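Local atomic coordinates of Hydrogenase/urease maturation factor HypB (Helicobacter pylori, PDB entry 4LPS), a protein that is a GTPase with low intrinsic activity that binds nickel or zinc and is required to insert nickel into [NiFe] hydrogenase and to mature urease. Residues F74-A87 and L90-E104. Sequence-based numbering, arbitrary orientation.
Sequences FCVVEGDLQTNRDA and LRKKGVSAHQITTGE. With MG (magnesium ion), chain C; GOL (glycerol), chain G.
Strand 74-80 runs parallel to strand 97-101 at 24°, Val76, Glu78 and Asp80 each bonding through both N and O, the run opening with Val76 N on Ser96 O (2.8 Å) and ending with Thr102 N on Asp80 O (2.8 Å). On the face bearing Val76 and Ala97, branched and short apolar residues pack closely: Val76 CG1 meets Leu90 CD1 at 3.6 Å, the two side chains crossing at about a right angle, while Val76 CG2 touches Val95 CG1. Val95 CG1 also reaches Phe74 CE2 (3.7 Å). Leu90 belongs to helix 85-91, which connects the two strands as the helix of a beta-alpha-beta crossover at the edge of the parallel sheet of this P-loop G-domain. Gly94 closes that helix in a Schellman motif, its positive phi suiting glycine because a CB would jam against the preceding carbonyl O. Gln99, long and amide-tipped, spans from the strand to the start of the helix. Its chain leaves with CG anti to N (chi1 -179°) and bends at chi2, which brings NE2 to Asp80 OD2 (3.0 Å) on the anti side of the carboxylate, the two planes 39° apart; a water bridges its OE1 and the N-H of Asp86, and also lies against Asp80 OD2. Asp86 OD2 binds magnesium together with Thr60 and Glu135. Beside Gln99, Arg91, rich in N-H donors, lays one guanidinium face over Ala87 CB; NH2 gives Asn84 OD1 a nearly straight bond in the guanidinium plane (3.2 Å) besides its salt bridge to Asp88, while NH1 donates to Ala97 O.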
ATOM      1  N   PHE A  74       6.706   9.836   6.424  1.00 17.17           N
ATOM      2  CA  PHE A  74       6.740   8.387   6.290  1.00 15.74           C
ATOM      3  C   PHE A  74       8.091   7.850   5.832  1.00 15.35           C
ATOM      4  O   PHE A  74       8.904   8.576   5.258  1.00 15.74           O
ATOM      5  CB  PHE A  74       5.647   7.929   5.318  1.00 15.00           C
ATOM      6  CG  PHE A  74       5.908   8.307   3.889  1.00 15.58           C
ATOM      7  CD1 PHE A  74       5.637   9.590   3.441  1.00 19.08           C
ATOM      8  CD2 PHE A  74       6.420   7.382   2.993  1.00 16.30           C
ATOM      9  CE1 PHE A  74       5.869   9.946   2.127  1.00 17.88           C
ATOM     10  CE2 PHE A  74       6.657   7.731   1.675  1.00 18.47           C
ATOM     11  CZ  PHE A  74       6.382   9.014   1.242  1.00 19.19           C
ATOM     12  N   CYS A  75       8.316   6.569   6.105  1.00 14.76           N
ATOM     13  CA  CYS A  75       9.443   5.835   5.545  1.00 16.47           C
ATOM     14  C   CYS A  75       8.882   4.591   4.862  1.00 17.39           C
ATOM     15  O   CYS A  75       7.723   4.228   5.079  1.00 13.25           O
ATOM     16  CB  CYS A  75      10.475   5.486   6.622  1.00 16.79           C
ATOM     17  SG  CYS A  75       9.841   4.539   8.006  1.00 18.71           S
ATOM     18  N   VAL A  76       9.686   3.942   4.029  1.00 13.33           N
ATOM     19  CA  VAL A  76       9.155   2.894   3.168  1.00 12.69           C
ATOM     20  C   VAL A  76       9.920   1.576   3.271  1.00 14.86           C
ATOM     21  O   VAL A  76      11.150   1.552   3.356  1.00 15.20           O
ATOM     22  CB  VAL A  76       9.146   3.357   1.686  1.00 12.49           C
ATOM     23  CG1 VAL A  76       8.608   2.262   0.775  1.00 12.01           C
ATOM     24  CG2 VAL A  76       8.313   4.619   1.525  1.00 12.62           C
ATOM     25  N   VAL A  77       9.168   0.482   3.290  1.00 14.45           N
ATOM     26  CA  VAL A  77       9.727  -0.843   3.082  1.00 13.84           C
ATOM     27  C   VAL A  77       9.290  -1.338   1.702  1.00 13.57           C
ATOM     28  O   VAL A  77       8.093  -1.461   1.430  1.00 15.21           O
ATOM     29  CB  VAL A  77       9.273  -1.831   4.174  1.00 13.22           C
ATOM     30  CG1 VAL A  77       9.548  -3.254   3.747  1.00 14.57           C
ATOM     31  CG2 VAL A  77       9.971  -1.526   5.494  1.00 13.49           C
ATOM     32  N   GLU A  78      10.261  -1.608   0.832  1.00 13.12           N
ATOM     33  CA  GLU A  78       9.977  -1.980  -0.554  1.00 14.96           C
ATOM     34  C   GLU A  78      10.126  -3.472  -0.777  1.00 14.60           C
ATOM     35  O   GLU A  78      11.146  -4.059  -0.410  1.00 14.09           O
ATOM     36  CB  GLU A  78      10.910  -1.238  -1.517  1.00 16.85           C
ATOM     37  CG  GLU A  78      10.470   0.169  -1.873  1.00 21.61           C
ATOM     38  CD  GLU A  78       9.284   0.187  -2.811  1.00 23.35           C
ATOM     39  OE1 GLU A  78       8.722   1.279  -3.021  1.00 26.53           O
ATOM     40  OE2 GLU A  78       8.917  -0.883  -3.346  1.00 21.65           O
ATOM     41  N   GLY A  79       9.103  -4.088  -1.362  1.00 13.24           N
ATOM     42  CA  GLY A  79       9.168  -5.501  -1.681  1.00 14.90           C
ATOM     43  C   GLY A  79       9.271  -5.766  -3.171  1.00 17.30           C
ATOM     44  O   GLY A  79       8.357  -5.453  -3.934  1.00 19.31           O
ATOM     45  N   ASP A  80      10.396  -6.336  -3.585  1.00 15.13           N
ATOM     46  CA  ASP A  80      10.585  -6.748  -4.972  1.00 20.02           C
ATOM     47  C   ASP A  80      11.334  -8.069  -5.002  1.00 21.01           C
ATOM     48  O   ASP A  80      11.942  -8.463  -4.007  1.00 22.13           O
ATOM     49  CB  ASP A  80      11.329  -5.682  -5.781  1.00 23.58           C
ATOM     50  CG  ASP A  80      10.434  -4.520  -6.173  1.00 30.01           C
ATOM     51  OD1 ASP A  80       9.484  -4.743  -6.950  1.00 31.28           O
ATOM     52  OD2 ASP A  80      10.683  -3.385  -5.714  1.00 30.38           O
ATOM     53  N   LEU A  81      11.279  -8.757  -6.137  1.00 19.57           N
ATOM     54  CA  LEU A  81      12.090  -9.949  -6.333  1.00 21.55           C
ATOM     55  C   LEU A  81      13.572  -9.591  -6.374  1.00 22.69           C
ATOM     56  O   LEU A  81      14.373 -10.164  -5.631  1.00 22.51           O
ATOM     57  CB  LEU A  81      11.684 -10.675  -7.619  1.00 21.94           C
ATOM     58  CG  LEU A  81      10.604 -11.758  -7.534  1.00 24.55           C
ATOM     59  CD1 LEU A  81       9.342 -11.233  -6.875  1.00 21.28           C
ATOM     60  CD2 LEU A  81      10.290 -12.295  -8.925  1.00 27.84           C
ATOM     61  N   GLN A  82      13.932  -8.626  -7.220  1.00 19.90           N
ATOM     62  CA  GLN A  82      15.323  -8.198  -7.356  1.00 22.30           C
ATOM     63  C   GLN A  82      15.431  -6.708  -7.668  1.00 19.39           C
ATOM     64  O   GLN A  82      14.428  -6.059  -7.970  1.00 18.29           O
ATOM     65  CB  GLN A  82      16.027  -8.994  -8.463  1.00 28.60           C
ATOM     66  CG  GLN A  82      16.111 -10.496  -8.228  1.00 40.06           C
ATOM     67  CD  GLN A  82      16.961 -10.850  -7.026  1.00 48.83           C
ATOM     68  OE1 GLN A  82      17.789 -10.056  -6.576  1.00 51.45           O
ATOM     69  NE2 GLN A  82      16.763 -12.053  -6.499  1.00 52.15           N
ATOM     70  N   THR A  83      16.660  -6.188  -7.579  1.00 24.34           N
ATOM     71  CA  THR A  83      17.010  -4.784  -7.857  1.00 20.20           C
ATOM     72  C   THR A  83      16.499  -3.835  -6.780  1.00 19.21           C
ATOM     73  O   THR A  83      15.509  -4.114  -6.099  1.00 17.35           O
ATOM     74  CB  THR A  83      16.496  -4.272  -9.229  1.00 19.35           C
ATOM     75  OG1 THR A  83      15.097  -3.973  -9.141  1.00 18.07           O
ATOM     76  CG2 THR A  83      16.758  -5.288 -10.339  1.00 21.50           C
ATOM     77  N   ASN A  84      17.201  -2.717  -6.627  1.00 18.22           N
ATOM     78  CA  ASN A  84      16.789  -1.641  -5.735  1.00 18.91           C
ATOM     79  C   ASN A  84      16.211  -0.485  -6.541  1.00 21.87           C
ATOM     80  O   ASN A  84      16.439   0.678  -6.215  1.00 21.72           O
ATOM     81  CB  ASN A  84      17.975  -1.149  -4.896  1.00 19.65           C
ATOM     82  CG  ASN A  84      18.059  -1.821  -3.541  1.00 20.96           C
ATOM     83  OD1 ASN A  84      17.920  -1.168  -2.504  1.00 22.16           O
ATOM     84  ND2 ASN A  84      18.246  -3.136  -3.541  1.00 23.14           N
ATOM     85  N   ARG A  85      15.453  -0.800  -7.589  1.00 20.89           N
ATOM     86  CA  ARG A  85      14.990   0.238  -8.503  1.00 22.31           C
ATOM     87  C   ARG A  85      13.935   1.127  -7.846  1.00 19.88           C
ATOM     88  O   ARG A  85      14.015   2.350  -7.944  1.00 18.47           O
ATOM     89  CB  ARG A  85      14.455  -0.369  -9.807  1.00 20.80           C
ATOM     90  CG  ARG A  85      15.536  -0.574 -10.875  1.00 22.13           C
ATOM     91  CD  ARG A  85      15.144  -1.579 -11.949  1.00 19.85           C
ATOM     92  NE  ARG A  85      16.193  -1.699 -12.964  1.00 21.32           N
ATOM     93  CZ  ARG A  85      16.019  -2.230 -14.171  0.53 23.81           C
ATOM     94  NH1 ARG A  85      14.830  -2.693 -14.532  1.00 22.18           N
ATOM     95  NH2 ARG A  85      17.033  -2.293 -15.022  1.00 25.37           N
ATOM     96  N   ASP A  86      12.946   0.524  -7.193  1.00 17.41           N
ATOM     97  CA  ASP A  86      11.909   1.308  -6.531  1.00 15.50           C
ATOM     98  C   ASP A  86      12.467   2.076  -5.329  1.00 16.05           C
ATOM     99  O   ASP A  86      12.150   3.248  -5.134  1.00 19.01           O
ATOM    100  CB  ASP A  86      10.741   0.418  -6.102  1.00 16.84           C
ATOM    101  CG  ASP A  86       9.997  -0.171  -7.283  1.00 18.34           C
ATOM    102  OD1 ASP A  86      10.005   0.460  -8.361  1.00 23.18           O
ATOM    103  OD2 ASP A  86       9.393  -1.255  -7.133  1.00 19.46           O
ATOM    104  N   ALA A  87      13.292   1.410  -4.527  1.00 15.76           N
ATOM    105  CA  ALA A  87      13.865   2.024  -3.332  1.00 15.15           C
ATOM    106  C   ALA A  87      14.732   3.227  -3.686  1.00 16.91           C
ATOM    107  O   ALA A  87      14.708   4.247  -2.993  1.00 19.71           O
ATOM    108  CB  ALA A  87      14.674   1.002  -2.547  1.00 15.12           C
ATOM    109  N   LEU A  90      12.744   6.312  -4.608  1.00 16.91           N
ATOM    110  CA  LEU A  90      12.203   6.933  -3.403  1.00 17.52           C
ATOM    111  C   LEU A  90      13.277   7.704  -2.637  1.00 17.75           C
ATOM    112  O   LEU A  90      13.022   8.802  -2.135  1.00 18.25           O
ATOM    113  CB  LEU A  90      11.564   5.873  -2.505  1.00 15.97           C
ATOM    114  CG  LEU A  90      10.247   5.280  -3.019  1.00 15.51           C
ATOM    115  CD1 LEU A  90       9.763   4.173  -2.107  1.00 20.31           C
ATOM    116  CD2 LEU A  90       9.188   6.355  -3.132  1.00 17.54           C
ATOM    117  N   ARG A  91      14.473   7.128  -2.547  1.00 17.60           N
ATOM    118  CA  ARG A  91      15.575   7.769  -1.831  1.00 18.31           C
ATOM    119  C   ARG A  91      16.054   9.006  -2.582  1.00 19.34           C
ATOM    120  O   ARG A  91      16.497   9.977  -1.967  1.00 20.18           O
ATOM    121  CB  ARG A  91      16.729   6.786  -1.599  1.00 18.30           C
ATOM    122  CG  ARG A  91      16.416   5.729  -0.538  1.00 17.60           C
ATOM    123  CD  ARG A  91      17.611   4.837  -0.202  1.00 26.42           C
ATOM    124  NE  ARG A  91      18.039   3.990  -1.314  1.00 26.62           N
ATOM    125  CZ  ARG A  91      17.935   2.664  -1.319  1.00 23.95           C
ATOM    126  NH1 ARG A  91      17.419   2.034  -0.272  1.00 21.50           N
ATOM    127  NH2 ARG A  91      18.351   1.964  -2.366  1.00 17.64           N
ATOM    128  N   LYS A  92      15.979   8.957  -3.909  1.00 19.42           N
ATOM    129  CA  LYS A  92      16.247  10.127  -4.745  1.00 27.08           C
ATOM    130  C   LYS A  92      15.318  11.294  -4.383  1.00 25.22           C
ATOM    131  O   LYS A  92      15.652  12.460  -4.605  1.00 22.83           O
ATOM    132  CB  LYS A  92      16.100   9.755  -6.228  1.00 27.28           C
ATOM    133  CG  LYS A  92      16.210  10.914  -7.220  1.00 31.16           C
ATOM    134  CD  LYS A  92      17.541  11.650  -7.103  1.00 33.41           C
ATOM    135  CE  LYS A  92      17.705  12.694  -8.204  1.00 34.10           C
ATOM    136  NZ  LYS A  92      18.199  12.094  -9.472  1.00 33.95           N
ATOM    137  N   LYS A  93      14.156  10.975  -3.814  1.00 26.56           N
ATOM    138  CA  LYS A  93      13.186  11.994  -3.416  1.00 29.78           C
ATOM    139  C   LYS A  93      13.260  12.374  -1.935  1.00 31.08           C
ATOM    140  O   LYS A  93      12.424  13.138  -1.450  1.00 34.76           O
ATOM    141  CB  LYS A  93      11.766  11.526  -3.747  1.00 27.90           C
ATOM    142  CG  LYS A  93      11.455  11.491  -5.234  0.90 31.55           C
ATOM    143  CD  LYS A  93      10.956  12.850  -5.701  1.00 36.40           C
ATOM    144  CE  LYS A  93       9.653  13.210  -5.014  0.94 39.04           C
ATOM    145  NZ  LYS A  93       9.158  14.562  -5.391  1.00 41.97           N
ATOM    146  N   GLY A  94      14.250  11.850  -1.219  1.00 26.79           N
ATOM    147  CA  GLY A  94      14.412  12.185   0.186  1.00 24.99           C
ATOM    148  C   GLY A  94      13.649  11.300   1.157  1.00 25.97           C
ATOM    149  O   GLY A  94      13.569  11.604   2.349  1.00 28.15           O
ATOM    150  N   VAL A  95      13.103  10.196   0.656  1.00 20.89           N
ATOM    151  CA  VAL A  95      12.365   9.262   1.498  1.00 21.16           C
ATOM    152  C   VAL A  95      13.252   8.126   1.978  1.00 18.91           C
ATOM    153  O   VAL A  95      13.891   7.447   1.173  1.00 21.83           O
ATOM    154  CB  VAL A  95      11.162   8.653   0.753  1.00 22.38           C
ATOM    155  CG1 VAL A  95      10.383   7.713   1.672  1.00 19.71           C
ATOM    156  CG2 VAL A  95      10.270   9.748   0.208  1.00 22.41           C
ATOM    157  N   SER A  96      13.311   7.938   3.293  1.00 20.64           N
ATOM    158  CA  SER A  96      14.016   6.796   3.851  1.00 22.65           C
ATOM    159  C   SER A  96      13.289   5.531   3.433  1.00 20.97           C
ATOM    160  O   SER A  96      12.118   5.336   3.758  1.00 22.38           O
ATOM    161  CB  SER A  96      14.108   6.886   5.373  1.00 26.76           C
ATOM    162  OG  SER A  96      14.871   8.009   5.777  1.00 28.25           O
ATOM    163  N   ALA A  97      13.989   4.675   2.701  1.00 19.08           N
ATOM    164  CA  ALA A  97      13.379   3.491   2.120  1.00 17.92           C
ATOM    165  C   ALA A  97      14.376   2.353   2.129  1.00 21.32           C
ATOM    166  O   ALA A  97      15.566   2.563   1.893  1.00 26.18           O
ATOM    167  CB  ALA A  97      12.900   3.771   0.704  1.00 15.12           C
ATOM    168  N   HIS A  98      13.893   1.144   2.382  0.54 17.50           N
ATOM    169  CA  HIS A  98      14.767  -0.014   2.307  0.54 17.38           C
ATOM    170  C   HIS A  98      14.119  -1.141   1.520  0.54 17.06           C
ATOM    171  O   HIS A  98      12.949  -1.472   1.717  0.54 16.62           O
ATOM    172  CB  HIS A  98      15.161  -0.483   3.705  0.54 18.11           C
ATOM    173  CG  HIS A  98      16.403   0.173   4.221  0.54 20.84           C
ATOM    174  ND1 HIS A  98      17.664  -0.197   3.810  0.54 25.37           N
ATOM    175  CD2 HIS A  98      16.578   1.188   5.103  0.54 20.26           C
ATOM    176  CE1 HIS A  98      18.563   0.552   4.420  0.54 24.90           C
ATOM    177  NE2 HIS A  98      17.932   1.401   5.210  0.54 21.86           N
ATOM    178  N   GLN A  99      14.901  -1.711   0.609  1.00 17.12           N
ATOM    179  CA  GLN A  99      14.415  -2.722  -0.304  1.00 16.89           C
ATOM    180  C   GLN A  99      14.492  -4.112   0.315  1.00 18.26           C
ATOM    181  O   GLN A  99      15.530  -4.511   0.847  1.00 15.70           O
ATOM    182  CB  GLN A  99      15.229  -2.661  -1.599  1.00 15.08           C
ATOM    183  CG  GLN A  99      14.814  -3.647  -2.660  1.00 16.65           C
ATOM    184  CD  GLN A  99      13.590  -3.180  -3.417  1.00 19.33           C
ATOM    185  OE1 GLN A  99      13.573  -2.087  -3.988  1.00 15.27           O
ATOM    186  NE2 GLN A  99      12.550  -3.998  -3.409  1.00 22.86           N
ATOM    187  N   ILE A 100      13.389  -4.844   0.246  1.00 18.12           N
ATOM    188  CA  ILE A 100      13.415  -6.267   0.540  1.00 22.18           C
ATOM    189  C   ILE A 100      13.471  -7.023  -0.775  1.00 26.18           C
ATOM    190  O   ILE A 100      12.586  -6.871  -1.618  1.00 23.86           O
ATOM    191  CB  ILE A 100      12.179  -6.734   1.338  1.00 21.33           C
ATOM    192  CG1 ILE A 100      12.077  -6.006   2.678  1.00 17.61           C
ATOM    193  CG2 ILE A 100      12.232  -8.234   1.573  1.00 21.58           C
ATOM    194  CD1 ILE A 100      10.905  -6.472   3.524  1.00 12.93           C
ATOM    195  N   THR A 101      14.523  -7.806  -0.975  1.00 24.26           N
ATOM    196  CA  THR A 101      14.599  -8.623  -2.173  1.00 24.92           C
ATOM    197  C   THR A 101      14.151 -10.024  -1.795  1.00 29.00           C
ATOM    198  O   THR A 101      14.834 -10.731  -1.052  1.00 30.68           O
ATOM    199  CB  THR A 101      16.012  -8.643  -2.787  1.00 29.07           C
ATOM    200  OG1 THR A 101      16.979  -8.933  -1.771  1.00 31.14           O
ATOM    201  CG2 THR A 101      16.336  -7.294  -3.410  1.00 28.85           C
ATOM    202  N   THR A 102      12.992 -10.410  -2.317  1.00 26.38           N
ATOM    203  CA  THR A 102      12.384 -11.697  -2.008  1.00 24.89           C
ATOM    204  C   THR A 102      13.035 -12.815  -2.808  1.00 30.35           C
ATOM    205  O   THR A 102      12.923 -13.991  -2.458  1.00 35.15           O
ATOM    206  CB  THR A 102      10.874 -11.680  -2.294  1.00 23.55           C
ATOM    207  OG1 THR A 102      10.656 -11.557  -3.706  1.00 25.23           O
ATOM    208  CG2 THR A 102      10.215 -10.502  -1.588  1.00 21.49           C
ATOM    209  N   GLY A 103      13.719 -12.439  -3.883  1.00 28.38           N
ATOM    210  CA  GLY A 103      14.358 -13.406  -4.752  1.00 33.48           C
ATOM    211  C   GLY A 103      13.369 -14.094  -5.672  1.00 32.67           C
ATOM    212  O   GLY A 103      13.311 -13.785  -6.863  1.00 35.49           O
ATOM    213  N   GLU A 104      12.587 -15.022  -5.131  1.00 29.27           N
ATOM    214  CA  GLU A 104      11.579 -15.705  -5.937  1.00 32.19           C
ATOM    215  C   GLU A 104      10.166 -15.574  -5.373  1.00 25.20           C
ATOM    216  O   GLU A 104       9.194 -15.789  -6.093  1.00 26.63           O
ATOM    217  CB  GLU A 104      11.933 -17.184  -6.110  1.00 40.64           C
ATOM    218  CG  GLU A 104      13.252 -17.417  -6.828  1.00 47.58           C
ATOM    219  CD  GLU A 104      13.440 -18.860  -7.247  1.00 56.26           C
ATOM    220  OE1 GLU A 104      13.595 -19.726  -6.362  1.00 59.57           O
ATOM    221  OE2 GLU A 104      13.427 -19.127  -8.469  1.00 58.40           O
TER
HETATM  222 MG    MG C 301       7.132  -0.120  -7.691  1.00 19.55          MG
HETATM  223  C1  GOL G 305      11.737   9.221   6.705  1.00 56.05           C
HETATM  224  O1  GOL G 305      11.444   9.106   5.329  1.00 56.39           O
HETATM  225  C2  GOL G 305      12.117  10.667   7.011  1.00 54.30           C
HETATM  226  O2  GOL G 305      12.750  10.725   8.273  1.00 56.26           O
HETATM  227  C3  GOL G 305      10.854  11.525   7.033  1.00 49.98           C
HETATM  228  O3  GOL G 305      10.234  11.420   8.296  1.00 47.40           O
HETATM  229  O   HOH W   1      12.765  -2.414  -6.701  1.00 30.98           O
HETATM  230  O   HOH W   2      18.394  -4.492  -0.932  1.00 23.52           O
HETATM  231  O   HOH W   3      17.869  -0.979   0.133  1.00 25.35           O
HETATM  232  O   HOH W   4       7.908   0.300  -9.775  1.00 20.83           O